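Local coordinates for protein arylsulfatase (Pseudoalteromonas sp. MB47, PDB 7AJ0) that probably hydrolyses sulfate esters of the algal polysaccharide fucoidan in an exo-acting manner, as a calcium-containing sulfatase that assembles into a hexamer, at residues Leu91-Tyr97 against Gln369-Met375; Ala27-Gln33 against Gly414-Gln419; Asn275-Tyr281 against Val291-Glu297; Asp241-Arg245 against Ile301-Leu305. All coordinates share one frame. Residue numbers count along the deposited sequence, not the author numbering.

Overall arrangement
The four contacts fall into two pairs in the sulfatase chain. Interactions 1 and 2 have centres 13 Å apart and touch: the loop 414-419 hydrogen-bonds to segment 369-375 through N371 ND2 to G414 O and S416 OG to L374 O, so the N-terminal segment 27-33 is joined to the central mixed sheet through that loop. Interactions 3 and 4, 12 Å apart, share helix 290-311 and meet where E297 OE2 bonds to Q242 NE2. The pairs are well separated, with interactions 2 and 3 about 40 Å apart between centres. Along the chain, 3 nests within 4, 4 within 1 and 1 within 2.

Interaction 1. Residues Leu91-Tyr97 against Gln369-Met375; sequences LRLTSMY and QVNNGLM
Strand 369-371 runs parallel alongside strand 91-93, their axes 4.6 Å apart at closest approach and crossing at -21°; the other side of strand 91-97 pairs with strand 354-360 in the mixed sheet of the sulfatase core. L91 pairs with Q369, its t,p rotamer laying CD1 3.6 Å from N371 CB. R92 pairs with V370 and carries the ladder: R92 N to Q369 O 2.7 Å, N371 N to R92 O 3.0 Å. Beyond L93, opposite N371, T94 N reaches N371 O at 3.1 Å. The chain then turns a corner at T94 and S95, whose OG1 and OG both donate to N372 OD1, at 2.7 and a very short 2.4 Å. A water bridges S95 N to N371 O and G373 O, where the register slips by one. Pairing resumes with M96 opposite M375: M375 N to S95 O is 3.2 Å and Y97 N to M375 O 2.9 Å, while M96 SD packs 3.6 Å from M375 CG. Hydroxyls, carboxamide and water thus bridge the break between the two ladders.

Interaction 2. Residues Ala27-Gln33 against Gly414-Gln419; sequences AIPRPEQ and GKSRRQ
The N-cap region of helix 31-48 meets an irregular loop, 414-419, that leads into strand 420-425; an ST turn, S416 OG accepting from R418 N at 3.0 Å, shapes that loop. Residues 27-29 are extended and R30, at the N-cap position, leads into the helix; they run alongside the loop so that I28 faces R417 (CA to CA 4.5 Å) and Q33 faces G414 (6.8 Å). I28 N donates to R417 O at 2.8 Å; the return bond from R417 NE to I28 O is weak, at 3.5 Å. R417 NH1 finds its stronger partner in the backbone of D404, and the guanidinium lies with one face over A27 CB. R30, in an m,m,t rotamer, turns both NE and NH2 onto one acceptor, S416 O, at 2.9 and 2.8 Å, with K415 CB over one face of its guanidinium. S416 OG in turn bonds to L374 O. I28 CD1 rests 3.7 Å from Q419 CB. In the first turn of the helix, Q33 reads the backbone of K415 with both ends of its carboxamide: NE2 donates to K415 O at 3.0 Å and also to A407 O, while OE1 accepts from K415 N at 2.8 Å.

Interaction 3. Residues Asn275-Tyr281 against Val291-Glu297; sequences NYPAPKY and VRDAMVE
Y281 lays its ring over the aliphatic part of E297, with E297 CB 3.9 Å from the ring centroid and 19° off the normal, a CH-pi contact. Within the sulfatase fold, the proline-containing loop that follows strand 262-267 folds back here on helix 290-311. N275 to A278 are extended, and a 3-10 turn at 279-281, with Y281 N to A278 O at 2.8 Å, swings the tyrosine, chi1 m, toward the helix. The CA register pairs N275 with V291 (5.8 Å), P277 with A294 (5.2 Å) and Y281 with D293 (5.8 Å). P277 CG sits 3.7 Å from D293 CB and 4.0 Å from A294 CB, and N275 ND2 lies 3.6 Å from V291 CG2 while bonding to D335. Nearby, the backbone of N275 and the ring of Y276 meet R193 of a neighbouring subunit. E297, with chi1 and chi2 both t, splits its carboxylate: OE2 goes to Q242, while OE1 accepts from A278 N at 2.9 Å.

Interaction 4. Residues Asp241-Arg245 against Ile301-Leu305; sequences DQVLR and ITGEL
R245 NH1 and E304 OE1 form a salt bridge of 2.5 Å that spans the gap between two helices, with the carboxylate oxygen approaching the edge of the guanidinium. R245 has chi1 t and chi2 m, which folds the guanidinium back over its own helix, where NH2 and NH1 make weak hydrogen bonds to Q242 OE1 at 3.1 and 3.2 Å. A water extends this network, accepting from Q242 NE2 at 2.9 Å and donating to E304 OE2 at 3.1 Å, so both oxygens of E304 are engaged. Q242 NE2 also bonds to E297, one turn before I301 on helix 290-311, and D241 forms a salt bridge with K270. Beneath the polar layer I301, chi1 m and chi2 t, fills the space between the helices: its CD1 lies 3.4 Å from D241 O, 3.9 Å from D241 CB and 3.8 Å from Q242 NE2, and its CG2 lies 3.7 Å from R245 CG. R245 and I301 are the nearest backbone pair, CA to CA 6.7 Å. Both segments are regular alpha-helix, and their axes run nearly parallel, 10° apart in direction, with a closest approach of 11.2 Å. That spacing leaves room for long side chains. L244, I301 and L305 also touch H266 of strand 262-267, the arrangement of neighbouring helices, 240-258 and 290-311, packed on the central sheet of an alpha/beta sulfatase core.

Interaction 1. Residues Leu91-Tyr97 against Gln369-Met375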
loop_
_atom_site.group_PDB
_atom_site.type_symbol
_atom_site.label_atom_id
_atom_site.label_comp_id
_atom_site.label_asym_id
_atom_site.label_seq_id
_atom_site.Cartn_x
_atom_site.Cartn_y
_atom_site.Cartn_z
ATOM N N LEU A 91 3.667 41.300 12.186
ATOM C CA LEU A 91 2.636 40.302 12.445
ATOM C C LEU A 91 2.893 39.085 11.569
ATOM O O LEU A 91 2.995 39.208 10.344
ATOM C CB LEU A 91 1.248 40.886 12.172
ATOM C CG LEU A 91 0.060 39.934 12.066
ATOM C CD1 LEU A 91 -0.176 39.200 13.367
ATOM C CD2 LEU A 91 -1.192 40.710 11.658
ATOM N N ARG A 92 2.998 37.918 12.197
ATOM C CA ARG A 92 3.169 36.659 11.486
ATOM C C ARG A 92 1.842 35.909 11.492
ATOM O O ARG A 92 1.306 35.595 12.560
ATOM C CB ARG A 92 4.271 35.814 12.120
ATOM C CG ARG A 92 4.497 34.486 11.416
ATOM C CD ARG A 92 5.826 33.864 11.802
ATOM N NE ARG A 92 5.876 33.467 13.207
ATOM C CZ ARG A 92 5.461 32.290 13.670
ATOM N NH1 ARG A 92 4.949 31.387 12.844
ATOM N NH2 ARG A 92 5.555 32.018 14.964
ATOM N N LEU A 93 1.314 35.634 10.303
ATOM C CA LEU A 93 0.053 34.925 10.140
ATOM C C LEU A 93 0.341 33.446 9.915
ATOM O O LEU A 93 1.078 33.086 8.989
ATOM C CB LEU A 93 -0.741 35.499 8.969
ATOM C CG LEU A 93 -1.184 36.954 9.108
ATOM C CD1 LEU A 93 -1.857 37.423 7.829
ATOM C CD2 LEU A 93 -2.119 37.125 10.292
ATOM N N THR A 94 -0.241 32.593 10.755
ATOM C CA THR A 94 -0.019 31.157 10.680
ATOM C C THR A 94 -1.144 30.413 9.969
ATOM O O THR A 94 -1.041 29.195 9.790
ATOM C CB THR A 94 0.171 30.573 12.087
ATOM O OG1 THR A 94 -0.917 30.970 12.932
ATOM C CG2 THR A 94 1.476 31.059 12.695
ATOM N N SER A 95 -2.205 31.105 9.558
ATOM C CA SER A 95 -3.308 30.509 8.804
ATOM C C SER A 95 -3.639 31.363 7.585
ATOM O O SER A 95 -4.784 31.754 7.345
ATOM C CB SER A 95 -4.537 30.313 9.689
ATOM O OG SER A 95 -4.388 29.163 10.505
ATOM N N MET A 96 -2.612 31.666 6.800
ATOM C CA MET A 96 -2.759 32.367 5.531
ATOM C C MET A 96 -2.876 31.339 4.415
ATOM O O MET A 96 -2.168 30.327 4.415
ATOM C CB MET A 96 -1.562 33.286 5.299
ATOM C CG MET A 96 -1.533 33.994 3.960
ATOM S SD MET A 96 -2.815 35.229 3.752
ATOM C CE MET A 96 -2.067 36.211 2.460
ATOM N N TYR A 97 -3.773 31.598 3.464
ATOM C CA TYR A 97 -4.135 30.601 2.469
ATOM C C TYR A 97 -4.033 31.151 1.058
ATOM O O TYR A 97 -4.327 32.323 0.807
ATOM C CB TYR A 97 -5.564 30.075 2.714
ATOM C CG TYR A 97 -5.612 29.047 3.811
ATOM C CD1 TYR A 97 -5.315 27.718 3.551
ATOM C CD2 TYR A 97 -5.929 29.405 5.111
ATOM C CE1 TYR A 97 -5.338 26.772 4.553
ATOM C CE2 TYR A 97 -5.959 28.467 6.119
ATOM C CZ TYR A 97 -5.663 27.150 5.835
ATOM O OH TYR A 97 -5.687 26.210 6.835
ATOM N N GLN A 369 3.605 39.969 16.894
ATOM C CA GLN A 369 2.296 39.339 16.867
ATOM C C GLN A 369 2.344 38.056 16.050
ATOM O O GLN A 369 2.860 38.043 14.928
ATOM C CB GLN A 369 1.249 40.279 16.270
ATOM C CG GLN A 369 0.829 41.413 17.167
ATOM C CD GLN A 369 -0.237 42.272 16.521
ATOM O OE1 GLN A 369 -1.418 41.924 16.527
ATOM N NE2 GLN A 369 0.177 43.395 15.944
ATOM N N VAL A 370 1.803 36.981 16.615
ATOM C CA VAL A 370 1.549 35.743 15.889
ATOM C C VAL A 370 0.051 35.485 15.979
ATOM O O VAL A 370 -0.490 35.320 17.081
ATOM C CB VAL A 370 2.353 34.562 16.450
ATOM C CG1 VAL A 370 2.285 33.383 15.493
ATOM C CG2 VAL A 370 3.795 34.969 16.694
ATOM N N ASN A 371 -0.617 35.471 14.828
ATOM C CA ASN A 371 -2.071 35.417 14.761
ATOM C C ASN A 371 -2.488 34.303 13.818
ATOM O O ASN A 371 -2.041 34.259 12.667
ATOM C CB ASN A 371 -2.640 36.758 14.288
ATOM C CG ASN A 371 -4.109 36.917 14.616
ATOM O OD1 ASN A 371 -4.876 35.957 14.563
ATOM N ND2 ASN A 371 -4.508 38.134 14.961
ATOM N N ASN A 372 -3.352 33.410 14.303
ATOM C CA ASN A 372 -3.808 32.260 13.536
ATOM C C ASN A 372 -5.148 32.509 12.849
ATOM O O ASN A 372 -5.797 31.555 12.406
ATOM C CB ASN A 372 -3.900 31.034 14.448
ATOM C CG ASN A 372 -3.860 29.725 13.681
ATOM O OD1 ASN A 372 -3.257 29.637 12.611
ATOM N ND2 ASN A 372 -4.502 28.699 14.227
ATOM N N GLY A 373 -5.570 33.768 12.744
ATOM C CA GLY A 373 -6.835 34.067 12.101
ATOM C C GLY A 373 -6.796 33.809 10.606
ATOM O O GLY A 373 -5.774 33.982 9.944
ATOM N N LEU A 374 -7.940 33.394 10.068
ATOM C CA LEU A 374 -8.003 32.999 8.669
ATOM C C LEU A 374 -7.812 34.205 7.757
ATOM O O LEU A 374 -8.396 35.268 7.968
ATOM C CB LEU A 374 -9.344 32.333 8.364
ATOM C CG LEU A 374 -9.656 31.026 9.093
ATOM C CD1 LEU A 374 -10.962 30.435 8.556
ATOM C CD2 LEU A 374 -8.518 30.032 8.961
ATOM N N MET A 375 -6.981 34.030 6.729
ATOM C CA MET A 375 -6.761 35.074 5.738
ATOM C C MET A 375 -6.437 34.424 4.401
ATOM O O MET A 375 -5.899 33.316 4.346
ATOM C CB MET A 375 -5.640 36.028 6.158
ATOM C CG MET A 375 -5.434 37.178 5.188
ATOM S SD MET A 375 -4.790 38.665 5.968
ATOM C CE MET A 375 -4.478 39.690 4.529
HETATM O O HOH W 1 -3.123 33.592 10.301
#

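Interaction 2. Residues Ala27-Gln33 against Gly414-Gln419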
loop_
_atom_site.group_PDB
_atom_site.type_symbol
_atom_site.label_atom_id
_atom_site.label_comp_id
_atom_site.label_asym_id
_atom_site.label_seq_id
_atom_site.Cartn_x
_atom_site.Cartn_y
_atom_site.Cartn_z
ATOM N N ALA A 27 -18.618 39.010 5.694
ATOM C CA ALA A 27 -17.510 39.161 6.623
ATOM C C ALA A 27 -18.033 39.258 8.048
ATOM O O ALA A 27 -19.172 39.668 8.285
ATOM C CB ALA A 27 -16.668 40.406 6.298
ATOM N N ILE A 28 -17.188 38.874 8.992
ATOM C CA ILE A 28 -17.535 38.980 10.411
ATOM C C ILE A 28 -17.287 40.414 10.869
ATOM O O ILE A 28 -16.173 40.929 10.687
ATOM C CB ILE A 28 -16.715 37.993 11.237
ATOM C CG1 ILE A 28 -17.034 36.554 10.829
ATOM C CG2 ILE A 28 -16.979 38.198 12.725
ATOM C CD1 ILE A 28 -16.041 35.535 11.351
ATOM N N PRO A 29 -18.276 41.086 11.459
ATOM C CA PRO A 29 -18.026 42.443 11.960
ATOM C C PRO A 29 -16.997 42.438 13.082
ATOM O O PRO A 29 -17.029 41.591 13.976
ATOM C CB PRO A 29 -19.403 42.903 12.459
ATOM C CG PRO A 29 -20.387 42.000 11.787
ATOM C CD PRO A 29 -19.686 40.686 11.624
ATOM N N ARG A 30 -16.072 43.394 13.017
ATOM C CA ARG A 30 -15.102 43.639 14.086
ATOM C C ARG A 30 -15.137 45.122 14.442
ATOM O O ARG A 30 -14.155 45.849 14.259
ATOM C CB ARG A 30 -13.699 43.208 13.665
ATOM C CG ARG A 30 -13.585 41.749 13.245
ATOM C CD ARG A 30 -13.875 40.796 14.393
ATOM N NE ARG A 30 -13.684 39.403 13.997
ATOM C CZ ARG A 30 -14.149 38.355 14.674
ATOM N NH1 ARG A 30 -14.843 38.538 15.790
ATOM N NH2 ARG A 30 -13.925 37.125 14.230
ATOM N N PRO A 31 -16.268 45.603 14.968
ATOM C CA PRO A 31 -16.459 47.062 15.069
ATOM C C PRO A 31 -15.453 47.763 15.964
ATOM O O PRO A 31 -15.076 48.905 15.673
ATOM C CB PRO A 31 -17.894 47.189 15.612
ATOM C CG PRO A 31 -18.187 45.868 16.256
ATOM C CD PRO A 31 -17.429 44.842 15.466
ATOM N N GLU A 32 -15.009 47.126 17.050
ATOM C CA GLU A 32 -14.021 47.774 17.909
ATOM C C GLU A 32 -12.651 47.799 17.240
ATOM O O GLU A 32 -11.936 48.805 17.309
ATOM C CB GLU A 32 -13.954 47.071 19.263
ATOM C CG GLU A 32 -15.240 47.173 20.077
ATOM C CD GLU A 32 -15.690 48.610 20.295
ATOM O OE1 GLU A 32 -14.848 49.455 20.668
ATOM O OE2 GLU A 32 -16.887 48.894 20.080
ATOM N N GLN A 33 -12.267 46.703 16.585
ATOM C CA GLN A 33 -11.032 46.706 15.809
ATOM C C GLN A 33 -11.105 47.725 14.677
ATOM O O GLN A 33 -10.110 48.388 14.361
ATOM C CB GLN A 33 -10.756 45.303 15.267
ATOM C CG GLN A 33 -10.462 44.272 16.354
ATOM C CD GLN A 33 -10.370 42.847 15.828
ATOM O OE1 GLN A 33 -10.696 41.896 16.537
ATOM N NE2 GLN A 33 -9.916 42.694 14.590
ATOM N N GLY A 414 -5.842 41.011 16.829
ATOM C CA GLY A 414 -7.198 41.123 16.347
ATOM C C GLY A 414 -7.744 39.804 15.840
ATOM O O GLY A 414 -7.015 38.861 15.532
ATOM N N LYS A 415 -9.065 39.742 15.761
ATOM C CA LYS A 415 -9.744 38.589 15.193
ATOM C C LYS A 415 -10.029 38.832 13.717
ATOM O O LYS A 415 -10.266 39.964 13.284
ATOM C CB LYS A 415 -11.034 38.297 15.956
ATOM C CG LYS A 415 -10.786 37.877 17.398
ATOM C CD LYS A 415 -12.082 37.609 18.149
ATOM C CE LYS A 415 -11.803 37.203 19.589
ATOM N NZ LYS A 415 -13.038 36.785 20.305
ATOM N N SER A 416 -9.989 37.753 12.946
ATOM C CA SER A 416 -10.152 37.847 11.503
ATOM C C SER A 416 -11.599 38.151 11.133
ATOM O O SER A 416 -12.539 37.785 11.844
ATOM C CB SER A 416 -9.701 36.542 10.849
ATOM O OG SER A 416 -9.944 36.549 9.457
ATOM N N ARG A 417 -11.770 38.848 10.009
ATOM C CA ARG A 417 -13.091 39.084 9.446
ATOM C C ARG A 417 -13.530 37.977 8.498
ATOM O O ARG A 417 -14.672 38.004 8.025
ATOM C CB ARG A 417 -13.121 40.429 8.705
ATOM C CG ARG A 417 -12.735 41.609 9.581
ATOM C CD ARG A 417 -13.027 42.953 8.920
ATOM N NE ARG A 417 -14.451 43.139 8.655
ATOM C CZ ARG A 417 -14.969 43.463 7.471
ATOM N NH1 ARG A 417 -14.189 43.659 6.416
ATOM N NH2 ARG A 417 -16.280 43.601 7.349
ATOM N N ARG A 418 -12.662 37.009 8.217
ATOM C CA ARG A 418 -12.978 35.900 7.327
ATOM C C ARG A 418 -13.420 34.704 8.155
ATOM O O ARG A 418 -12.725 34.296 9.092
ATOM C CB ARG A 418 -11.773 35.527 6.461
ATOM C CG ARG A 418 -11.979 34.274 5.622
ATOM C CD ARG A 418 -10.829 34.049 4.649
ATOM N NE ARG A 418 -10.845 35.003 3.542
ATOM C CZ ARG A 418 -11.621 34.891 2.468
ATOM N NH1 ARG A 418 -11.566 35.807 1.513
ATOM N NH2 ARG A 418 -12.456 33.868 2.350
ATOM N N GLN A 419 -14.573 34.142 7.800
ATOM C CA GLN A 419 -15.135 33.017 8.530
ATOM C C GLN A 419 -14.765 31.676 7.917
ATOM O O GLN A 419 -14.647 30.684 8.645
ATOM C CB GLN A 419 -16.659 33.151 8.584
ATOM C CG GLN A 419 -17.330 32.242 9.587
ATOM C CD GLN A 419 -18.813 32.528 9.724
ATOM O OE1 GLN A 419 -19.351 32.539 10.831
ATOM N NE2 GLN A 419 -19.481 32.759 8.598
#

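Interaction 3. Residues Asn275-Tyr281 against Val291-Glu297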
loop_
_atom_site.group_PDB
_atom_site.type_symbol
_atom_site.label_atom_id
_atom_site.label_comp_id
_atom_site.label_asym_id
_atom_site.label_seq_id
_atom_site.Cartn_x
_atom_site.Cartn_y
_atom_site.Cartn_z
ATOM N N ASN A 275 16.005 26.487 -10.321
ATOM C CA ASN A 275 16.595 27.604 -9.600
ATOM C C ASN A 275 18.045 27.814 -10.012
ATOM O O ASN A 275 18.853 26.881 -9.980
ATOM C CB ASN A 275 16.513 27.374 -8.091
ATOM C CG ASN A 275 15.168 27.750 -7.525
ATOM O OD1 ASN A 275 14.849 28.931 -7.390
ATOM N ND2 ASN A 275 14.365 26.748 -7.189
ATOM N N TYR A 276 18.372 29.050 -10.390
ATOM C CA TYR A 276 19.735 29.446 -10.741
ATOM C C TYR A 276 20.034 30.774 -10.061
ATOM O O TYR A 276 19.792 31.848 -10.628
ATOM C CB TYR A 276 19.911 29.531 -12.254
ATOM C CG TYR A 276 20.127 28.180 -12.884
ATOM C CD1 TYR A 276 21.401 27.645 -12.992
ATOM C CD2 TYR A 276 19.059 27.429 -13.351
ATOM C CE1 TYR A 276 21.608 26.406 -13.556
ATOM C CE2 TYR A 276 19.255 26.187 -13.917
ATOM C CZ TYR A 276 20.532 25.680 -14.017
ATOM O OH TYR A 276 20.734 24.443 -14.579
ATOM N N PRO A 277 20.552 30.739 -8.835
ATOM C CA PRO A 277 20.873 31.987 -8.135
ATOM C C PRO A 277 22.019 32.728 -8.804
ATOM O O PRO A 277 22.759 32.184 -9.626
ATOM C CB PRO A 277 21.268 31.523 -6.725
ATOM C CG PRO A 277 20.736 30.132 -6.601
ATOM C CD PRO A 277 20.778 29.554 -7.984
ATOM N N ALA A 278 22.160 33.996 -8.432
ATOM C CA ALA A 278 23.273 34.784 -8.935
ATOM C C ALA A 278 24.592 34.157 -8.485
ATOM O O ALA A 278 24.656 33.526 -7.426
ATOM C CB ALA A 278 23.177 36.224 -8.442
ATOM N N PRO A 279 25.656 34.302 -9.282
ATOM C CA PRO A 279 26.956 33.727 -8.884
ATOM C C PRO A 279 27.389 34.080 -7.472
ATOM O O PRO A 279 28.004 33.249 -6.793
ATOM C CB PRO A 279 27.919 34.308 -9.933
ATOM C CG PRO A 279 27.066 34.499 -11.147
ATOM C CD PRO A 279 25.696 34.888 -10.638
ATOM N N LYS A 280 27.088 35.297 -7.015
ATOM C CA LYS A 280 27.390 35.682 -5.642
ATOM C C LYS A 280 26.938 34.630 -4.637
ATOM O O LYS A 280 27.598 34.412 -3.614
ATOM C CB LYS A 280 26.707 37.014 -5.317
ATOM C CG LYS A 280 27.462 38.253 -5.742
ATOM C CD LYS A 280 26.515 39.429 -6.007
ATOM C CE LYS A 280 25.371 39.509 -4.999
ATOM N NZ LYS A 280 24.511 40.711 -5.231
ATOM N N TYR A 281 25.808 33.975 -4.902
ATOM C CA TYR A 281 25.139 33.146 -3.910
ATOM C C TYR A 281 25.420 31.659 -4.064
ATOM O O TYR A 281 24.808 30.851 -3.356
ATOM C CB TYR A 281 23.628 33.390 -3.967
ATOM C CG TYR A 281 23.242 34.805 -3.621
ATOM C CD1 TYR A 281 23.345 35.268 -2.319
ATOM C CD2 TYR A 281 22.780 35.679 -4.594
ATOM C CE1 TYR A 281 22.999 36.561 -1.993
ATOM C CE2 TYR A 281 22.430 36.974 -4.280
ATOM C CZ TYR A 281 22.542 37.408 -2.977
ATOM O OH TYR A 281 22.195 38.697 -2.657
ATOM N N VAL A 291 18.296 25.515 -4.557
ATOM C CA VAL A 291 17.046 26.070 -4.047
ATOM C C VAL A 291 17.260 26.775 -2.713
ATOM O O VAL A 291 16.532 27.718 -2.379
ATOM C CB VAL A 291 15.980 24.964 -3.931
ATOM C CG1 VAL A 291 16.297 24.038 -2.770
ATOM C CG2 VAL A 291 14.597 25.576 -3.774
ATOM N N ARG A 292 18.243 26.339 -1.926
ATOM C CA ARG A 292 18.530 27.017 -0.666
ATOM C C ARG A 292 19.356 28.279 -0.894
ATOM O O ARG A 292 19.125 29.303 -0.241
ATOM C CB ARG A 292 19.260 26.076 0.290
ATOM C CG ARG A 292 18.487 24.819 0.650
ATOM C CD ARG A 292 17.260 25.104 1.516
ATOM N NE ARG A 292 16.624 23.856 1.935
ATOM C CZ ARG A 292 15.511 23.349 1.406
ATOM N NH1 ARG A 292 14.866 23.984 0.435
ATOM N NH2 ARG A 292 15.034 22.202 1.864
ATOM N N ASP A 293 20.331 28.215 -1.806
ATOM C CA ASP A 293 21.037 29.425 -2.214
ATOM C C ASP A 293 20.055 30.472 -2.725
ATOM O O ASP A 293 20.215 31.669 -2.459
ATOM C CB ASP A 293 22.067 29.099 -3.293
ATOM C CG ASP A 293 23.224 28.268 -2.771
ATOM O OD1 ASP A 293 23.324 28.079 -1.539
ATOM O OD2 ASP A 293 24.037 27.804 -3.599
ATOM N N ALA A 294 19.033 30.036 -3.466
ATOM C CA ALA A 294 18.015 30.962 -3.948
ATOM C C ALA A 294 17.231 31.569 -2.797
ATOM O O ALA A 294 16.818 32.732 -2.869
ATOM C CB ALA A 294 17.066 30.247 -4.911
ATOM N N MET A 295 17.016 30.801 -1.727
ATOM C CA MET A 295 16.298 31.333 -0.573
ATOM C C MET A 295 17.109 32.429 0.108
ATOM O O MET A 295 16.545 33.415 0.595
ATOM C CB MET A 295 15.974 30.198 0.400
ATOM C CG MET A 295 14.838 30.508 1.370
ATOM S SD MET A 295 13.344 31.095 0.543
ATOM C CE MET A 295 12.771 32.329 1.707
ATOM N N VAL A 296 18.435 32.283 0.143
ATOM C CA VAL A 296 19.280 33.333 0.702
ATOM C C VAL A 296 19.228 34.581 -0.172
ATOM O O VAL A 296 19.219 35.709 0.333
ATOM C CB VAL A 296 20.720 32.819 0.878
ATOM C CG1 VAL A 296 21.652 33.949 1.269
ATOM C CG2 VAL A 296 20.760 31.710 1.925
ATOM N N GLU A 297 19.191 34.400 -1.496
ATOM C CA GLU A 297 19.078 35.547 -2.391
ATOM C C GLU A 297 17.758 36.281 -2.178
ATOM O O GLU A 297 17.730 37.515 -2.114
ATOM C CB GLU A 297 19.216 35.095 -3.846
ATOM C CG GLU A 297 19.010 36.209 -4.871
ATOM C CD GLU A 297 19.645 35.901 -6.222
ATOM O OE1 GLU A 297 20.316 34.854 -6.344
ATOM O OE2 GLU A 297 19.474 36.706 -7.164
#

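Interaction 4. Residues Asp241-Arg245 against Ile301-Leu305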
loop_
_atom_site.group_PDB
_atom_site.type_symbol
_atom_site.label_atom_id
_atom_site.label_comp_id
_atom_site.label_asym_id
_atom_site.label_seq_id
_atom_site.Cartn_x
_atom_site.Cartn_y
_atom_site.Cartn_z
ATOM N N ASP A 241 16.641 37.686 -10.811
ATOM C CA ASP A 241 16.100 38.336 -9.623
ATOM C C ASP A 241 16.912 39.549 -9.190
ATOM O O ASP A 241 16.399 40.383 -8.436
ATOM C CB ASP A 241 16.003 37.330 -8.473
ATOM C CG ASP A 241 14.670 36.601 -8.452
ATOM O OD1 ASP A 241 13.632 37.275 -8.275
ATOM O OD2 ASP A 241 14.653 35.364 -8.635
ATOM N N GLN A 242 18.162 39.668 -9.646
ATOM C CA GLN A 242 18.904 40.907 -9.438
ATOM C C GLN A 242 18.379 42.009 -10.349
ATOM O O GLN A 242 18.313 43.179 -9.951
ATOM C CB GLN A 242 20.394 40.678 -9.687
ATOM C CG GLN A 242 21.030 39.640 -8.778
ATOM C CD GLN A 242 20.986 40.034 -7.315
ATOM O OE1 GLN A 242 21.499 41.084 -6.926
ATOM N NE2 GLN A 242 20.364 39.193 -6.494
ATOM N N VAL A 243 17.998 41.651 -11.577
ATOM C CA VAL A 243 17.442 42.632 -12.503
ATOM C C VAL A 243 16.082 43.111 -12.018
ATOM O O VAL A 243 15.770 44.306 -12.085
ATOM C CB VAL A 243 17.358 42.032 -13.919
ATOM C CG1 VAL A 243 16.610 42.969 -14.852
ATOM C CG2 VAL A 243 18.751 41.740 -14.443
ATOM N N LEU A 244 15.249 42.190 -11.529
ATOM C CA LEU A 244 13.953 42.585 -10.986
ATOM C C LEU A 244 14.126 43.494 -9.778
ATOM O O LEU A 244 13.415 44.494 -9.632
ATOM C CB LEU A 244 13.142 41.347 -10.610
ATOM C CG LEU A 244 12.779 40.405 -11.757
ATOM C CD1 LEU A 244 12.168 39.121 -11.217
ATOM C CD2 LEU A 244 11.825 41.080 -12.725
ATOM N N ARG A 245 15.065 43.155 -8.893
ATOM C CA ARG A 245 15.353 44.012 -7.747
ATOM C C ARG A 245 15.708 45.420 -8.206
ATOM O O ARG A 245 15.189 46.407 -7.674
ATOM C CB ARG A 245 16.487 43.400 -6.922
ATOM C CG ARG A 245 16.832 44.129 -5.630
ATOM C CD ARG A 245 17.805 45.290 -5.832
ATOM N NE ARG A 245 18.835 45.010 -6.829
ATOM C CZ ARG A 245 19.837 44.153 -6.663
ATOM N NH1 ARG A 245 19.957 43.473 -5.532
ATOM N NH2 ARG A 245 20.717 43.971 -7.636
ATOM N N ILE A 301 17.367 40.261 -1.052
ATOM C CA ILE A 301 16.605 41.239 -1.822
ATOM C C ILE A 301 15.506 41.845 -0.961
ATOM O O ILE A 301 15.260 43.057 -1.006
ATOM C CB ILE A 301 16.045 40.588 -3.100
ATOM C CG1 ILE A 301 17.192 40.277 -4.067
ATOM C CG2 ILE A 301 15.016 41.491 -3.759
ATOM C CD1 ILE A 301 16.825 39.317 -5.185
ATOM N N THR A 302 14.838 41.016 -0.154
ATOM C CA THR A 302 13.844 41.527 0.784
ATOM C C THR A 302 14.438 42.607 1.681
ATOM O O THR A 302 13.844 43.674 1.868
ATOM C CB THR A 302 13.287 40.378 1.629
ATOM O OG1 THR A 302 12.582 39.457 0.787
ATOM C CG2 THR A 302 12.352 40.907 2.713
ATOM N N GLY A 303 15.618 42.344 2.246
ATOM C CA GLY A 303 16.257 43.336 3.089
ATOM C C GLY A 303 16.661 44.588 2.341
ATOM O O GLY A 303 16.607 45.690 2.898
ATOM N N GLU A 304 17.068 44.445 1.077
ATOM C CA GLU A 304 17.449 45.611 0.288
ATOM C C GLU A 304 16.249 46.515 0.025
ATOM O O GLU A 304 16.369 47.744 0.074
ATOM C CB GLU A 304 18.086 45.165 -1.030
ATOM C CG GLU A 304 19.459 44.513 -0.878
ATOM C CD GLU A 304 19.858 43.685 -2.094
ATOM O OE1 GLU A 304 19.196 43.813 -3.145
ATOM O OE2 GLU A 304 20.830 42.900 -1.996
ATOM N N LEU A 305 15.083 45.926 -0.249
ATOM C CA LEU A 305 13.889 46.731 -0.486
ATOM C C LEU A 305 13.422 47.415 0.794
ATOM O O LEU A 305 12.973 48.566 0.761
ATOM C CB LEU A 305 12.780 45.859 -1.070
ATOM C CG LEU A 305 13.032 45.326 -2.481
ATOM C CD1 LEU A 305 11.907 44.401 -2.928
ATOM C CD2 LEU A 305 13.199 46.477 -3.463
HETATM O O HOH W 2 20.606 40.483 -3.882
#